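Local coordinates for SIR4-interacting protein SIF2 (Saccharomyces cerevisiae, PDB 1R5M), which antagonizes telomeric silencing in yeast, belongs to the Set3C corepressor complex and may recruit SIR4 to non-telomeric sites, at residues A295-V298 against K302-S305; G269-W274 against R313-K318. All blocks are in the same frame, centred on the assembly; numbering follows the deposited sequence.

Contact 1 (A295-V298 against K302-S305); sequences ASWV and KVIS
Trp-297 and Val-303 face each other as a non-hydrogen-bonded pair of an antiparallel hairpin and point their side chains the same way, side by side. From CB, chi1 of -81° sets CG anti to the carbonyl carbon, and the ring rises beside Val-303. CD2 lies 3.8 Å from Val-303 CG1. CE3 comes closer, at 3.5 Å from the same methyl, and it also meets Lys-302 O obliquely. CZ3 passes 3.7 Å from CG1. Val-303 CG1 sits over one face of the six-membered ring, 21° off the ring normal and offset toward the rim, in a CH-pi contact. On the pyrrole side, NE1 is hydrogen-bonded to the backbone O of Glu-254. With an alanine here, Val-303 CG1 would probably lose its aromatic cover and Glu-254 O this donor.

The other sheet face carries Val-298 and Ile-304, whose CG2 methyls touch at 3.5 Å. Between the two faces, Ser-296 N to Ile-304 O and Ile-304 N to Ser-296 O are both 2.9 Å hydrogen bonds. Val-298 N adds a third bond, to Lys-302 O.

The hairpin belongs to the sixth WD repeat. Trp-297 and Val-303 pack against Leu-263 of strand 261-266 in the preceding repeat, while Ile-304 and Val-298 touch Leu-314 of strand 311-316, the next strand of the same sheet, and Leu-359, in the loop just after strand 354-358.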
# COMPACT_ATOMS: atom_id res chain seq x y z
N ALA A 295 -7.17 0.93 3.38
CA ALA A 295 -7.90 2.16 3.64
C ALA A 295 -7.08 3.33 3.12
O ALA A 295 -5.85 3.31 3.17
CB ALA A 295 -8.17 2.33 5.14
N SER A 296 -7.77 4.35 2.62
CA SER A 296 -7.11 5.52 2.06
C SER A 296 -7.90 6.79 2.31
O SER A 296 -9.10 6.77 2.56
CB SER A 296 -6.97 5.40 0.53
OG SER A 296 -6.18 4.30 0.14
N TRP A 297 -7.19 7.91 2.23
CA TRP A 297 -7.83 9.21 2.36
C TRP A 297 -8.46 9.50 1.01
O TRP A 297 -7.92 9.11 -0.03
CB TRP A 297 -6.80 10.30 2.66
CG TRP A 297 -6.40 10.36 4.08
CD1 TRP A 297 -5.29 9.81 4.65
CD2 TRP A 297 -7.14 10.98 5.13
NE1 TRP A 297 -5.30 10.05 6.01
CE2 TRP A 297 -6.42 10.76 6.33
CE3 TRP A 297 -8.35 11.69 5.19
CZ2 TRP A 297 -6.87 11.23 7.57
CZ3 TRP A 297 -8.79 12.16 6.42
CH2 TRP A 297 -8.05 11.92 7.60
N VAL A 298 -9.61 10.15 1.03
CA VAL A 298 -10.29 10.56 -0.19
C VAL A 298 -10.42 12.06 0.05
O VAL A 298 -11.38 12.53 0.67
CB VAL A 298 -11.68 9.91 -0.31
CG1 VAL A 298 -12.38 10.43 -1.57
CG2 VAL A 298 -11.54 8.39 -0.38
N LYS A 302 -12.87 12.83 3.80
CA LYS A 302 -13.40 11.48 3.72
C LYS A 302 -12.30 10.44 3.70
O LYS A 302 -11.15 10.74 3.37
CB LYS A 302 -14.24 11.31 2.44
CG LYS A 302 -15.36 12.33 2.25
CD LYS A 302 -16.08 12.09 0.92
CE LYS A 302 -17.09 13.19 0.63
NZ LYS A 302 -16.43 14.51 0.43
N VAL A 303 -12.65 9.21 4.06
CA VAL A 303 -11.72 8.09 4.02
C VAL A 303 -12.52 6.92 3.45
O VAL A 303 -13.75 6.88 3.56
CB VAL A 303 -11.14 7.71 5.40
CG1 VAL A 303 -10.22 8.81 5.90
CG2 VAL A 303 -12.25 7.45 6.40
N ILE A 304 -11.83 5.99 2.81
CA ILE A 304 -12.48 4.84 2.22
C ILE A 304 -11.74 3.59 2.67
O ILE A 304 -10.52 3.60 2.83
CB ILE A 304 -12.51 4.96 0.67
CG1 ILE A 304 -13.37 3.85 0.06
CG2 ILE A 304 -11.09 4.92 0.11
CD1 ILE A 304 -13.71 4.09 -1.40
N SER A 305 -12.49 2.52 2.88
CA SER A 305 -11.90 1.27 3.33
C SER A 305 -12.55 0.07 2.66
O SER A 305 -13.67 0.15 2.16
CB SER A 305 -12.07 1.14 4.85
OG SER A 305 -13.43 1.24 5.22

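Contact 2 (G269-W274 against R313-K318); sequences GTLRIW and RLWSLK
Leu-271 and Trp-315 meet where two beta sheets pack without a hydrogen bond between these segments. Leu-271 CD1 is 3.4 Å from Trp-315 NE1 and 3.6 Å from Trp-315 CD1. It reaches the pyrrole part of the indole obliquely, and the two side chains slant across each other. Farther along, Ile-273 CG2 touches Leu-317 CD2 at 4.0 Å. With chi1 at -58°, Ile-273 CG1 lies beside the backbone N and CG2 anti to it, which turns CG2 to Leu-317.

The next shell fixes the tryptophan. Its NE1 is hydrogen-bonded to Ser-305 OG, which is also bonded to His-288 NE2. The indole ring also meets that of Phe-285, with the planes about 20° apart. Ile-273 and Leu-317 both rest on Trp-297 and Leu-261, which help to fill the space between the sheets.

Strand 271-274 belongs to the fifth WD repeat and strand 311-316 to the sixth. The contact is thus packing between successive blades of a WD40 beta propeller. The linked Trp, Ser and His side chains are consistent with the structural hydrogen-bond network common in WD repeats.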
# COMPACT_ATOMS: atom_id res chain seq x y z
N GLY A 269 -11.73 -4.37 12.89
CA GLY A 269 -12.83 -3.94 12.04
C GLY A 269 -13.20 -2.47 12.06
O GLY A 269 -14.25 -2.09 11.55
N THR A 270 -12.33 -1.64 12.63
CA THR A 270 -12.63 -0.21 12.68
C THR A 270 -11.53 0.65 12.08
O THR A 270 -10.39 0.22 11.91
CB THR A 270 -12.81 0.29 14.13
OG1 THR A 270 -11.55 0.26 14.81
CG2 THR A 270 -13.81 -0.57 14.88
N LEU A 271 -11.92 1.88 11.77
CA LEU A 271 -11.00 2.89 11.27
C LEU A 271 -10.98 3.95 12.36
O LEU A 271 -12.01 4.21 12.99
CB LEU A 271 -11.51 3.56 10.00
CG LEU A 271 -11.65 2.76 8.72
CD1 LEU A 271 -12.07 3.72 7.61
CD2 LEU A 271 -10.34 2.07 8.38
N ARG A 272 -9.83 4.55 12.59
CA ARG A 272 -9.74 5.63 13.55
C ARG A 272 -9.00 6.78 12.88
O ARG A 272 -8.16 6.57 12.00
CB ARG A 272 -9.04 5.19 14.84
CG ARG A 272 -9.97 4.44 15.80
CD ARG A 272 -9.25 3.98 17.06
NE ARG A 272 -10.11 3.18 17.94
CZ ARG A 272 -10.91 3.67 18.88
NH1 ARG A 272 -10.97 4.97 19.10
NH2 ARG A 272 -11.64 2.84 19.63
N ILE A 273 -9.36 8.00 13.27
CA ILE A 273 -8.74 9.21 12.73
C ILE A 273 -8.09 9.88 13.94
O ILE A 273 -8.75 10.08 14.96
CB ILE A 273 -9.79 10.18 12.13
CG1 ILE A 273 -10.59 9.47 11.02
CG2 ILE A 273 -9.10 11.42 11.58
CD1 ILE A 273 -9.76 9.03 9.83
N TRP A 274 -6.81 10.21 13.84
CA TRP A 274 -6.10 10.81 14.96
C TRP A 274 -5.57 12.21 14.69
O TRP A 274 -4.97 12.47 13.64
CB TRP A 274 -4.91 9.93 15.39
CG TRP A 274 -5.23 8.48 15.51
CD1 TRP A 274 -5.31 7.57 14.48
CD2 TRP A 274 -5.49 7.75 16.71
NE1 TRP A 274 -5.60 6.33 14.98
CE2 TRP A 274 -5.72 6.41 16.34
CE3 TRP A 274 -5.56 8.11 18.07
CZ2 TRP A 274 -6.01 5.41 17.28
CZ3 TRP A 274 -5.85 7.11 19.00
CH2 TRP A 274 -6.07 5.78 18.60
N ARG A 313 -16.41 0.83 1.91
CA ARG A 313 -17.16 1.85 2.62
C ARG A 313 -16.48 3.21 2.58
O ARG A 313 -15.28 3.33 2.83
CB ARG A 313 -17.38 1.42 4.07
CG ARG A 313 -18.18 0.13 4.18
CD ARG A 313 -18.29 -0.39 5.61
NE ARG A 313 -18.89 -1.72 5.63
CZ ARG A 313 -20.10 -2.00 6.10
NH1 ARG A 313 -20.85 -1.04 6.60
NH2 ARG A 313 -20.55 -3.25 6.06
N LEU A 314 -17.27 4.23 2.24
CA LEU A 314 -16.79 5.61 2.17
C LEU A 314 -17.36 6.32 3.39
O LEU A 314 -18.58 6.32 3.61
CB LEU A 314 -17.29 6.27 0.88
CG LEU A 314 -16.88 7.74 0.67
CD1 LEU A 314 -15.37 7.84 0.46
CD2 LEU A 314 -17.62 8.29 -0.54
N TRP A 315 -16.47 6.93 4.17
CA TRP A 315 -16.87 7.60 5.41
C TRP A 315 -16.66 9.11 5.36
O TRP A 315 -15.71 9.60 4.77
CB TRP A 315 -16.06 7.03 6.58
CG TRP A 315 -15.92 5.52 6.58
CD1 TRP A 315 -15.00 4.77 5.90
CD2 TRP A 315 -16.71 4.60 7.33
NE1 TRP A 315 -15.16 3.44 6.19
CE2 TRP A 315 -16.20 3.30 7.07
CE3 TRP A 315 -17.79 4.73 8.21
CZ2 TRP A 315 -16.75 2.16 7.66
CZ3 TRP A 315 -18.33 3.59 8.79
CH2 TRP A 315 -17.81 2.32 8.51
N SER A 316 -17.56 9.84 6.02
CA SER A 316 -17.50 11.30 6.08
C SER A 316 -17.02 11.77 7.45
O SER A 316 -17.61 11.44 8.48
CB SER A 316 -18.88 11.90 5.81
OG SER A 316 -18.91 13.28 6.15
N LEU A 317 -15.94 12.55 7.48
CA LEU A 317 -15.44 13.08 8.74
C LEU A 317 -16.32 14.25 9.19
O LEU A 317 -16.58 14.42 10.38
CB LEU A 317 -13.99 13.55 8.61
CG LEU A 317 -12.91 12.48 8.81
CD1 LEU A 317 -12.98 11.44 7.70
CD2 LEU A 317 -11.54 13.14 8.85
N LYS A 318 -16.79 15.05 8.23
CA LYS A 318 -17.62 16.20 8.54
C LYS A 318 -18.96 15.83 9.16
O LYS A 318 -19.47 16.54 10.01
CB LYS A 318 -17.85 17.04 7.28
CG LYS A 318 -16.58 17.73 6.78
CD LYS A 318 -16.74 18.32 5.40
CE LYS A 318 -17.66 19.52 5.38
NZ LYS A 318 -17.70 20.11 4.01

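Coming from the N terminus through four earlier repeats, the chain reaches 269-274 in the fifth WD repeat. It then passes along strand 283-285 and enters the sixth repeat. There 295-298 turns back within three residues to meet 302-305, so contact 1 closes a short hairpin loop. Only afterwards does 313-318 return to 269-274, and contact 2 closes the longer loop, which encloses contact 1. The two contacts do not cross. Contact 1 joins neighbouring strands of one blade, whereas contact 2 joins that blade to the one before it. They meet directly through strands 302-307 and 311-316, where Val-303 O lies 2.8 Å from Trp-315 N, a probable hydrogen bond.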